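Local coordinates for sugar kinase, pfkB family (Thermotoga maritima, PDB 2AJR), which probably transfers phosphate from ATP to a fructose phosphate as a PfkB-family sugar kinase of the ribokinase type, at residues V177-V181 / M279-F283; L302-R306 / E321-F325. One frame throughout, in Å; residues are numbered along the deposited sequence.

The two contacts illustrate how an alpha/beta kinase fold ties its helices to one sheet at separate places. Contact 1 sets helix 271-286 against the parallel strand 178-182 in the interior; contact 2 fastens the end of helix 290-304 to the turn that leads into the edge strand 325-329. The two helices are consecutive, and contact 1 closes along the chain before contact 2 opens; their centres are about 20 Å apart and their nearest atoms about 5 Å, without touching. They differ in their relation to the metal: contact 1 lies away from it, whereas contact 2 contains Ala304 of the magnesium site, completed by His267, Arg307 and Glu309, and its Arg306 side chain lies about 7 Å from the ion.

Contact 1 (V177-V181 / M279-F283); sequences VFVFV and MVYYF
This is a buried, wholly apolar strand-to-helix contact, in which the central parallel strand 178-182 meets helix 271-286. The axes of 178-181 and 279-283 come within 10.8 Å and run nearly antiparallel, at 162°; Phe180 CA is 8.0 Å from Val280 CA, and Phe178 CA 9.7 Å from Phe283 CA. Alternation along the extended strand directs Phe178 and Phe180 toward the helix, while Val179 and Val181 serve the opposite side, where helix 164-174 packs. Phe283, its N hydrogen-bonded to Met279 O at 2.9 Å, takes a t rotamer, as does Phe178; their rings stack face-to-face, centroids 4.0 Å apart and planes at 21°, with Phe178 CG 3.5 Å from Phe283 CZ. Phe180 is m: Val280 CG2 sits over its face in a CH-pi contact, 3.8 Å from the Phe180 ring centroid, Phe283 CB lies at the ring edge, 4.0 Å from Phe180 CZ, and CB of Met279 (a selenomethionine) is 4.0 Å from Phe180 CE2. Helices on both faces of a largely parallel sheet characterise the Rossmann-like alpha/beta/alpha sandwich of ribokinase-type sugar kinases.

Contact 2 (L302-R306 / E321-F325); sequences LAATR and EYDHF
In this ribokinase-type fold a bidentate arginine-carboxylate salt bridge joins the end of helix 290-304 to the turn between helix 315-319 and the edge strand 325-329. Residues 302-304 are helical; the CB of Ala304 points away from the turn, toward helix 271-286, and Ala304 also belongs to the magnesium site seen in the crystal. Thr305 OG1 donates to Leu302 O at 2.7 Å, while Thr305 O accepts a bond from His267, another residue of that site. Arg306, m at chi1 and chi2, presents the edge of its guanidinium to Glu321 OE2. The facing segment starts with Glu321, where Glu321 CA is 6.5 Å from Ala303 CA. With chi1 and chi2 both m, its side chain folds across the helix: Glu321 CG lies 4.0 Å from Ala303 CB, Glu321 OE1 is 3.8 Å from Leu302 CB, and the same OE1 accepts Arg306 NH2 at 3.1 Å. Tyr322 turns its CB away and packs back on the earlier part of helix 290-304. Residues 321-323 have helical phi/psi, and His324 N closes the turn on Glu321 O at 3.0 Å. The His324 side chain, m at chi1, then returns to the same residue, His324 ND1 donating to Glu321 OE1 at 2.9 Å, while His324 O lies 3.8 Å from Leu302 CD1. Phe325 begins the extended strand; Phe325 CD2 lies 4.2 Å from Leu302 CD1, and its ring also meets that of Phe298. The second arm of the salt bridge runs from Arg306 NE to Glu321 OE2, 3.0 Å long with an N-H...O angle of 165°.

Contact 1 (V177-V181 / M279-F283)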
# COMPACT_ATOMS: atom_id res chain seq x y z
N VAL A 177 19.23 19.40 27.77
CA VAL A 177 18.68 19.53 26.43
C VAL A 177 17.17 19.80 26.51
O VAL A 177 16.42 19.13 27.23
CB VAL A 177 18.97 18.30 25.58
CG1 VAL A 177 18.34 18.45 24.21
CG2 VAL A 177 20.47 18.10 25.46
N PHE A 178 16.74 20.81 25.77
CA PHE A 178 15.35 21.24 25.77
C PHE A 178 14.54 20.19 25.00
O PHE A 178 14.97 19.72 23.94
CB PHE A 178 15.27 22.60 25.09
CG PHE A 178 13.99 23.31 25.29
CD1 PHE A 178 12.95 23.15 24.40
CD2 PHE A 178 13.83 24.19 26.35
CE1 PHE A 178 11.76 23.82 24.57
CE2 PHE A 178 12.65 24.86 26.53
CZ PHE A 178 11.61 24.68 25.64
N VAL A 179 13.38 19.82 25.53
CA VAL A 179 12.62 18.69 24.99
C VAL A 179 11.22 19.06 24.54
O VAL A 179 10.46 19.63 25.32
CB VAL A 179 12.44 17.57 26.06
CG1 VAL A 179 11.35 16.59 25.63
CG2 VAL A 179 13.77 16.86 26.35
N PHE A 180 10.88 18.72 23.30
CA PHE A 180 9.51 18.78 22.75
C PHE A 180 8.97 17.36 22.62
O PHE A 180 9.66 16.50 22.07
CB PHE A 180 9.50 19.36 21.33
CG PHE A 180 9.97 20.77 21.23
CD1 PHE A 180 11.33 21.07 21.27
CD2 PHE A 180 9.06 21.81 21.03
CE1 PHE A 180 11.77 22.39 21.14
CE2 PHE A 180 9.50 23.13 20.90
CZ PHE A 180 10.86 23.42 20.96
N VAL A 181 7.74 17.10 23.08
CA VAL A 181 7.11 15.79 22.84
C VAL A 181 5.72 15.92 22.24
O VAL A 181 4.93 16.73 22.69
CB VAL A 181 7.00 14.96 24.14
CG1 VAL A 181 6.17 13.72 23.88
CG2 VAL A 181 8.38 14.58 24.65
N MSE A 279 7.27 25.54 16.12
CA MSE A 279 7.67 25.82 17.49
C MSE A 279 9.16 25.63 17.68
O MSE A 279 9.81 26.47 18.30
CB MSE A 279 6.91 24.93 18.47
CG MSE A 279 5.46 25.29 18.58
SE MSE A 279 4.55 24.37 20.05
CE MSE A 279 4.50 25.82 21.39
N VAL A 280 9.71 24.55 17.15
CA VAL A 280 11.15 24.32 17.27
C VAL A 280 11.90 25.49 16.65
O VAL A 280 12.77 26.08 17.29
CB VAL A 280 11.61 22.97 16.65
CG1 VAL A 280 13.11 22.78 16.85
CG2 VAL A 280 10.86 21.83 17.29
N TYR A 281 11.53 25.87 15.42
CA TYR A 281 12.13 27.01 14.73
C TYR A 281 12.05 28.31 15.54
O TYR A 281 13.02 29.07 15.59
CB TYR A 281 11.46 27.23 13.37
CG TYR A 281 11.92 28.46 12.61
CD1 TYR A 281 13.01 28.39 11.75
CD2 TYR A 281 11.26 29.68 12.73
CE1 TYR A 281 13.45 29.51 11.04
CE2 TYR A 281 11.69 30.81 12.01
CZ TYR A 281 12.78 30.71 11.18
OH TYR A 281 13.23 31.79 10.47
N TYR A 282 10.91 28.57 16.16
CA TYR A 282 10.73 29.81 16.89
C TYR A 282 11.63 29.83 18.10
O TYR A 282 12.26 30.85 18.41
CB TYR A 282 9.27 30.00 17.36
CG TYR A 282 9.01 31.40 17.91
CD1 TYR A 282 9.40 31.76 19.20
CD2 TYR A 282 8.39 32.36 17.12
CE1 TYR A 282 9.18 33.06 19.68
CE2 TYR A 282 8.16 33.65 17.60
CZ TYR A 282 8.55 34.00 18.87
OH TYR A 282 8.30 35.28 19.31
N PHE A 283 11.66 28.70 18.81
CA PHE A 283 12.54 28.54 19.96
C PHE A 283 13.99 28.82 19.55
O PHE A 283 14.64 29.70 20.12
CB PHE A 283 12.41 27.13 20.53
CG PHE A 283 13.33 26.85 21.68
CD1 PHE A 283 13.19 27.53 22.87
CD2 PHE A 283 14.32 25.90 21.57
CE1 PHE A 283 14.03 27.27 23.92
CE2 PHE A 283 15.16 25.64 22.62
CZ PHE A 283 15.01 26.33 23.80

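Contact 2 (L302-R306 / E321-F325)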
# COMPACT_ATOMS: atom_id res chain seq x y z
N LEU A 302 -1.65 25.71 9.94
CA LEU A 302 -2.62 26.22 8.99
C LEU A 302 -2.05 26.14 7.60
O LEU A 302 -2.75 25.74 6.68
CB LEU A 302 -3.05 27.67 9.31
CG LEU A 302 -4.10 27.80 10.43
CD1 LEU A 302 -4.38 29.25 10.73
CD2 LEU A 302 -5.40 27.06 10.08
N ALA A 303 -0.78 26.53 7.46
CA ALA A 303 -0.12 26.54 6.16
C ALA A 303 -0.09 25.13 5.59
O ALA A 303 -0.36 24.92 4.40
CB ALA A 303 1.29 27.09 6.28
N ALA A 304 0.19 24.15 6.44
CA ALA A 304 0.23 22.76 6.00
C ALA A 304 -1.09 22.32 5.39
O ALA A 304 -1.11 21.54 4.44
CB ALA A 304 0.62 21.84 7.14
N THR A 305 -2.20 22.83 5.90
CA THR A 305 -3.50 22.43 5.39
C THR A 305 -3.84 23.06 4.04
O THR A 305 -4.81 22.66 3.41
CB THR A 305 -4.63 22.80 6.34
OG1 THR A 305 -4.93 24.20 6.18
CG2 THR A 305 -4.25 22.52 7.78
N ARG A 306 -3.09 24.04 3.57
CA ARG A 306 -3.50 24.69 2.32
C ARG A 306 -3.33 23.81 1.10
O ARG A 306 -3.77 24.20 0.04
CB ARG A 306 -2.78 26.02 2.09
CG ARG A 306 -3.02 27.07 3.16
CD ARG A 306 -4.44 27.05 3.67
NE ARG A 306 -4.67 28.05 4.71
CZ ARG A 306 -5.77 28.11 5.46
NH1 ARG A 306 -6.77 27.25 5.27
NH2 ARG A 306 -5.89 29.05 6.39
N GLU A 321 -0.25 33.17 7.21
CA GLU A 321 -1.33 32.67 8.03
C GLU A 321 -1.53 33.48 9.29
O GLU A 321 -2.48 33.22 10.04
CB GLU A 321 -1.07 31.20 8.40
CG GLU A 321 -0.98 30.25 7.22
CD GLU A 321 -2.27 30.18 6.41
OE1 GLU A 321 -3.33 30.64 6.89
OE2 GLU A 321 -2.21 29.66 5.27
N TYR A 322 -0.67 34.46 9.55
CA TYR A 322 -0.81 35.26 10.78
C TYR A 322 -2.13 36.03 10.81
O TYR A 322 -2.63 36.40 11.87
CB TYR A 322 0.40 36.18 11.01
CG TYR A 322 1.29 35.63 12.12
CD1 TYR A 322 2.24 34.63 11.86
CD2 TYR A 322 1.14 36.07 13.44
CE1 TYR A 322 3.04 34.10 12.90
CE2 TYR A 322 1.94 35.56 14.48
CZ TYR A 322 2.88 34.58 14.21
OH TYR A 322 3.64 34.08 15.25
N ASP A 323 -2.71 36.19 9.64
CA ASP A 323 -3.99 36.86 9.45
C ASP A 323 -5.21 36.02 9.86
O ASP A 323 -6.26 36.57 10.15
CB ASP A 323 -4.12 37.16 7.95
CG ASP A 323 -4.76 38.50 7.66
OD1 ASP A 323 -5.78 38.85 8.33
OD2 ASP A 323 -4.25 39.18 6.74
N HIS A 324 -5.07 34.71 9.88
CA HIS A 324 -6.22 33.81 9.87
C HIS A 324 -6.43 33.07 11.19
O HIS A 324 -6.97 31.97 11.19
CB HIS A 324 -6.08 32.77 8.75
CG HIS A 324 -5.91 33.36 7.39
ND1 HIS A 324 -4.80 33.12 6.60
CD2 HIS A 324 -6.71 34.18 6.67
CE1 HIS A 324 -4.93 33.77 5.46
NE2 HIS A 324 -6.07 34.43 5.47
N PHE A 325 -6.00 33.65 12.31
CA PHE A 325 -6.33 33.08 13.60
C PHE A 325 -6.42 34.13 14.69
O PHE A 325 -5.85 35.20 14.55
CB PHE A 325 -5.37 31.94 13.98
CG PHE A 325 -3.96 32.39 14.23
CD1 PHE A 325 -3.57 32.86 15.48
CD2 PHE A 325 -3.00 32.30 13.23
CE1 PHE A 325 -2.27 33.25 15.73
CE2 PHE A 325 -1.68 32.69 13.46
CZ PHE A 325 -1.32 33.17 14.72